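Local coordinates for protein glycosyl transferase family 9 (Veillonella parvula, PDB 3TOV) that probably transfers a sugar, perhaps a heptose, from an activated nucleotide donor to an acceptor, as other family 9 glycosyltransferases do, at residues L6-L19 and A35-L49. Numbering follows the deposited sequence.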
# COMPACT_ATOMS: atom_id res chain seq x y z
N LEU A 6 13.14 -6.02 -23.62
CA LEU A 6 13.38 -5.41 -22.32
C LEU A 6 14.71 -5.84 -21.71
O LEU A 6 15.42 -5.03 -21.11
CB LEU A 6 12.24 -5.75 -21.36
CG LEU A 6 10.83 -5.34 -21.79
CD1 LEU A 6 9.77 -5.98 -20.90
CD2 LEU A 6 10.69 -3.82 -21.81
N ASP A 7 15.06 -7.12 -21.86
CA ASP A 7 16.29 -7.64 -21.25
C ASP A 7 17.54 -6.95 -21.81
O ASP A 7 17.58 -6.55 -22.97
CB ASP A 7 16.37 -9.16 -21.42
CG ASP A 7 17.35 -9.80 -20.45
OD1 ASP A 7 17.78 -9.12 -19.50
OD2 ASP A 7 17.67 -11.00 -20.62
N TYR A 8 18.55 -6.79 -20.96
CA TYR A 8 19.82 -6.18 -21.36
C TYR A 8 19.73 -4.68 -21.65
O TYR A 8 20.50 -4.15 -22.44
CB TYR A 8 20.43 -6.93 -22.56
CG TYR A 8 21.12 -8.22 -22.17
CD1 TYR A 8 22.27 -8.19 -21.39
CD2 TYR A 8 20.62 -9.45 -22.55
CE1 TYR A 8 22.92 -9.36 -21.01
CE2 TYR A 8 21.26 -10.64 -22.17
CZ TYR A 8 22.41 -10.59 -21.40
OH TYR A 8 23.06 -11.75 -21.02
N LYS A 9 18.81 -3.99 -20.98
CA LYS A 9 18.61 -2.57 -21.23
C LYS A 9 18.65 -1.74 -19.94
O LYS A 9 18.40 -2.25 -18.85
CB LYS A 9 17.26 -2.34 -21.95
CG LYS A 9 17.01 -3.21 -23.17
CD LYS A 9 18.10 -3.03 -24.20
CE LYS A 9 17.56 -3.13 -25.61
NZ LYS A 9 16.47 -2.12 -25.81
N ARG A 10 18.97 -0.45 -20.07
CA ARG A 10 18.84 0.47 -18.95
C ARG A 10 17.45 1.07 -18.99
O ARG A 10 17.06 1.68 -19.99
CB ARG A 10 19.86 1.60 -19.03
CG ARG A 10 21.28 1.14 -18.79
CD ARG A 10 22.22 2.32 -18.58
NE ARG A 10 22.84 2.26 -17.26
CZ ARG A 10 22.52 3.06 -16.25
NH1 ARG A 10 21.59 4.00 -16.41
NH2 ARG A 10 23.14 2.92 -15.07
N ILE A 11 16.72 0.92 -17.90
CA ILE A 11 15.31 1.30 -17.88
C ILE A 11 14.98 2.21 -16.71
O ILE A 11 15.45 2.01 -15.59
CB ILE A 11 14.44 0.04 -17.79
CG1 ILE A 11 14.86 -0.97 -18.85
CG2 ILE A 11 12.99 0.39 -17.96
CD1 ILE A 11 14.34 -2.35 -18.58
N VAL A 12 14.16 3.23 -16.96
CA VAL A 12 13.66 4.06 -15.88
C VAL A 12 12.14 3.92 -15.68
O VAL A 12 11.37 3.90 -16.64
CB VAL A 12 14.04 5.54 -16.06
CG1 VAL A 12 13.29 6.41 -15.07
CG2 VAL A 12 15.51 5.70 -15.87
N VAL A 13 11.72 3.80 -14.43
CA VAL A 13 10.31 3.77 -14.11
C VAL A 13 9.96 5.02 -13.33
O VAL A 13 10.62 5.36 -12.35
CB VAL A 13 9.94 2.51 -13.31
CG1 VAL A 13 8.42 2.41 -13.09
CG2 VAL A 13 10.46 1.29 -14.02
N THR A 14 8.93 5.72 -13.77
CA THR A 14 8.54 6.95 -13.13
C THR A 14 7.16 6.78 -12.52
O THR A 14 6.18 6.58 -13.23
CB THR A 14 8.47 8.07 -14.15
OG1 THR A 14 7.44 7.78 -15.10
CG2 THR A 14 9.78 8.15 -14.87
N PHE A 15 7.12 6.84 -11.19
CA PHE A 15 5.88 6.83 -10.43
C PHE A 15 6.03 7.76 -9.20
O PHE A 15 6.78 7.46 -8.26
CB PHE A 15 5.53 5.41 -10.02
CG PHE A 15 4.10 5.21 -9.66
CD1 PHE A 15 3.11 5.36 -10.61
CD2 PHE A 15 3.73 4.86 -8.37
CE1 PHE A 15 1.77 5.17 -10.27
CE2 PHE A 15 2.40 4.67 -8.03
CZ PHE A 15 1.42 4.83 -8.98
N LEU A 16 5.34 8.90 -9.21
CA LEU A 16 5.42 9.81 -8.09
C LEU A 16 4.10 9.91 -7.32
O LEU A 16 3.69 11.01 -6.94
CB LEU A 16 5.83 11.20 -8.58
CG LEU A 16 7.18 11.23 -9.28
CD1 LEU A 16 7.65 12.66 -9.52
CD2 LEU A 16 8.19 10.48 -8.44
N MSE A 17 3.45 8.78 -7.09
CA MSE A 17 2.17 8.80 -6.39
C MSE A 17 2.30 8.54 -4.89
O MSE A 17 3.36 8.74 -4.29
CB MSE A 17 1.18 7.83 -7.02
CG MSE A 17 0.79 8.21 -8.45
SE MSE A 17 -0.67 7.15 -9.26
CE MSE A 17 -2.17 7.97 -8.29
N HIS A 18 1.20 8.10 -4.30
CA HIS A 18 1.08 8.05 -2.86
C HIS A 18 1.41 6.68 -2.29
O HIS A 18 1.48 5.70 -3.02
CB HIS A 18 -0.33 8.47 -2.49
CG HIS A 18 -0.55 9.95 -2.57
ND1 HIS A 18 0.49 10.84 -2.69
CD2 HIS A 18 -1.68 10.69 -2.53
CE1 HIS A 18 0.00 12.07 -2.72
NE2 HIS A 18 -1.31 12.00 -2.63
N LEU A 19 1.62 6.60 -0.98
CA LEU A 19 2.05 5.36 -0.33
C LEU A 19 1.37 4.10 -0.87
O LEU A 19 2.04 3.10 -1.15
CB LEU A 19 1.85 5.45 1.19
CG LEU A 19 2.06 4.15 1.95
CD1 LEU A 19 3.51 3.74 1.87
CD2 LEU A 19 1.60 4.26 3.40
N ALA A 35 11.37 -10.58 -16.67
CA ALA A 35 11.53 -10.45 -18.11
C ALA A 35 12.76 -9.62 -18.47
O ALA A 35 13.09 -9.47 -19.65
CB ALA A 35 10.29 -9.83 -18.73
N ALA A 36 13.44 -9.09 -17.46
CA ALA A 36 14.60 -8.24 -17.70
C ALA A 36 15.74 -8.56 -16.75
O ALA A 36 16.36 -7.65 -16.19
CB ALA A 36 14.21 -6.78 -17.57
N PRO A 37 16.03 -9.86 -16.58
CA PRO A 37 16.97 -10.35 -15.57
C PRO A 37 18.28 -9.58 -15.57
O PRO A 37 18.88 -9.40 -14.51
CB PRO A 37 17.24 -11.79 -16.02
CG PRO A 37 16.02 -12.17 -16.74
CD PRO A 37 15.59 -10.94 -17.48
N HIS A 38 18.70 -9.11 -16.73
CA HIS A 38 20.01 -8.49 -16.86
C HIS A 38 19.90 -6.99 -16.97
O HIS A 38 20.85 -6.27 -16.68
CB HIS A 38 20.73 -9.05 -18.08
CG HIS A 38 20.76 -10.54 -18.13
ND1 HIS A 38 20.16 -11.26 -19.14
CD2 HIS A 38 21.32 -11.45 -17.30
CE1 HIS A 38 20.35 -12.55 -18.93
NE2 HIS A 38 21.05 -12.69 -17.81
N SER A 39 18.73 -6.51 -17.39
CA SER A 39 18.50 -5.09 -17.55
C SER A 39 18.91 -4.32 -16.30
O SER A 39 18.81 -4.82 -15.19
CB SER A 39 17.03 -4.83 -17.85
OG SER A 39 16.56 -5.70 -18.86
N HIS A 40 19.39 -3.10 -16.50
CA HIS A 40 19.60 -2.20 -15.38
C HIS A 40 18.35 -1.36 -15.17
O HIS A 40 17.90 -0.63 -16.06
CB HIS A 40 20.81 -1.29 -15.60
CG HIS A 40 20.98 -0.27 -14.51
ND1 HIS A 40 20.22 0.87 -14.45
CD2 HIS A 40 21.80 -0.25 -13.44
CE1 HIS A 40 20.57 1.57 -13.38
NE2 HIS A 40 21.53 0.91 -12.76
N ILE A 41 17.79 -1.45 -13.97
CA ILE A 41 16.50 -0.83 -13.72
C ILE A 41 16.62 0.23 -12.65
O ILE A 41 17.26 0.00 -11.63
CB ILE A 41 15.46 -1.87 -13.27
CG1 ILE A 41 15.20 -2.88 -14.39
CG2 ILE A 41 14.19 -1.17 -12.86
CD1 ILE A 41 14.44 -4.13 -13.98
N THR A 42 16.01 1.38 -12.89
CA THR A 42 16.01 2.44 -11.89
C THR A 42 14.61 3.02 -11.66
O THR A 42 13.87 3.26 -12.62
CB THR A 42 17.07 3.53 -12.20
OG1 THR A 42 16.46 4.82 -12.16
CG2 THR A 42 17.71 3.30 -13.57
N TYR A 43 14.26 3.20 -10.38
CA TYR A 43 12.95 3.68 -9.94
C TYR A 43 12.99 5.12 -9.46
O TYR A 43 13.98 5.57 -8.89
CB TYR A 43 12.47 2.84 -8.77
CG TYR A 43 10.97 2.85 -8.52
CD1 TYR A 43 10.19 1.77 -8.90
CD2 TYR A 43 10.34 3.92 -7.89
CE1 TYR A 43 8.84 1.74 -8.67
CE2 TYR A 43 8.98 3.91 -7.65
CZ TYR A 43 8.23 2.80 -8.05
OH TYR A 43 6.87 2.73 -7.85
N VAL A 44 11.90 5.84 -9.66
CA VAL A 44 11.81 7.23 -9.25
C VAL A 44 10.52 7.53 -8.47
O VAL A 44 9.46 7.71 -9.07
CB VAL A 44 11.90 8.14 -10.47
CG1 VAL A 44 11.99 9.60 -10.06
CG2 VAL A 44 13.10 7.74 -11.32
N ILE A 45 10.63 7.58 -7.13
CA ILE A 45 9.52 7.97 -6.24
C ILE A 45 9.67 9.40 -5.74
O ILE A 45 10.60 10.11 -6.11
CB ILE A 45 9.44 7.17 -4.91
CG1 ILE A 45 10.66 6.26 -4.73
CG2 ILE A 45 8.09 6.50 -4.71
CD1 ILE A 45 11.89 7.05 -4.31
N ASP A 46 8.74 9.76 -4.86
CA ASP A 46 8.76 11.03 -4.16
C ASP A 46 9.47 10.87 -2.81
O ASP A 46 9.23 9.91 -2.09
CB ASP A 46 7.33 11.54 -3.97
CG ASP A 46 7.08 12.13 -2.60
OD1 ASP A 46 7.16 13.38 -2.45
OD2 ASP A 46 6.80 11.35 -1.68
N GLU A 47 10.35 11.82 -2.50
CA GLU A 47 11.24 11.74 -1.34
C GLU A 47 10.70 10.97 -0.13
O GLU A 47 11.40 10.13 0.43
CB GLU A 47 11.71 13.15 -0.93
CG GLU A 47 11.03 13.73 0.33
CD GLU A 47 10.14 14.95 0.05
OE1 GLU A 47 9.05 14.78 -0.55
OE2 GLU A 47 10.53 16.08 0.44
N LYS A 48 9.45 11.25 0.26
CA LYS A 48 8.88 10.68 1.49
C LYS A 48 8.77 9.15 1.48
O LYS A 48 9.20 8.46 2.41
CB LYS A 48 7.51 11.31 1.79
CG LYS A 48 7.42 12.77 1.34
CD LYS A 48 6.46 13.60 2.19
CE LYS A 48 6.81 15.10 2.12
NZ LYS A 48 5.93 15.95 2.99
N LEU A 49 8.19 8.62 0.42
CA LEU A 49 7.92 7.19 0.38
C LEU A 49 9.20 6.40 0.18
O LEU A 49 9.15 5.18 -0.02
CB LEU A 49 6.90 6.87 -0.73
CG LEU A 49 5.64 7.74 -0.72
CD1 LEU A 49 4.74 7.41 -1.89
CD2 LEU A 49 4.92 7.58 0.60
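Strands 10-14 and 40-46 run parallel at 18°, their axes 4.7 Å apart at closest, with Arg10 through Thr14 pairing in register with His40 through Val44. Ile11 is hydrogen-bonded through its N to His40 O and through its O to Thr42 N, and Val13 N continues the pattern to Thr42 O. Ahead of the strands, Asp7 grips His38 twice: OD1 accepts a hydrogen bond from His38 N at 2.9 Å, and OD2 one from His38 ND1, also at 2.9 Å. Both donors approach on the syn side, and carboxylate and imidazole lie only 16° from coplanar, although OD2 is tilted out of the ring plane and the ND1 bond is bent. The carboxylate reaches them because CG stands anti to the backbone N (chi1 -161°). Tyr8 lays its ring over the face of the same imidazole in an offset stack, centroids 4.3 Å apart, while His38 CB makes a CH-pi contact with the phenol. Replacing Asp7 by an alanine would remove both acceptors, and His38 would probably lose these partners for N and ND1 and a restraint on its ring rotation. At the start of the strands, the guanidinium of Arg10 lies flat on the His40 ring, centres 3.9 Å apart; Lys87 of helix 70-87 also touches both side chains. On this side of the sheet Val12 CG1 meets Val44 CG2 at 4.0 Å, and helix 70-87 packs on Val12 through Ile84. The other side carries Ile11, Val13, Ile41 and Tyr43; Tyr43 OH, hydrogen-bonded to Thr25, also lies 3.7 Å from Phe15 CB. Beyond the strands Leu49 CD2 packs on Leu19 CB at 3.8 Å. Joined through helices 19-23 and 26-35, the two strands form a beta-alpha-beta crossover in the 3-2-1-4-5-6 parallel sheet of the N-terminal Rossmann-like domain, one of the two such domains of a GT-B glycosyltransferase.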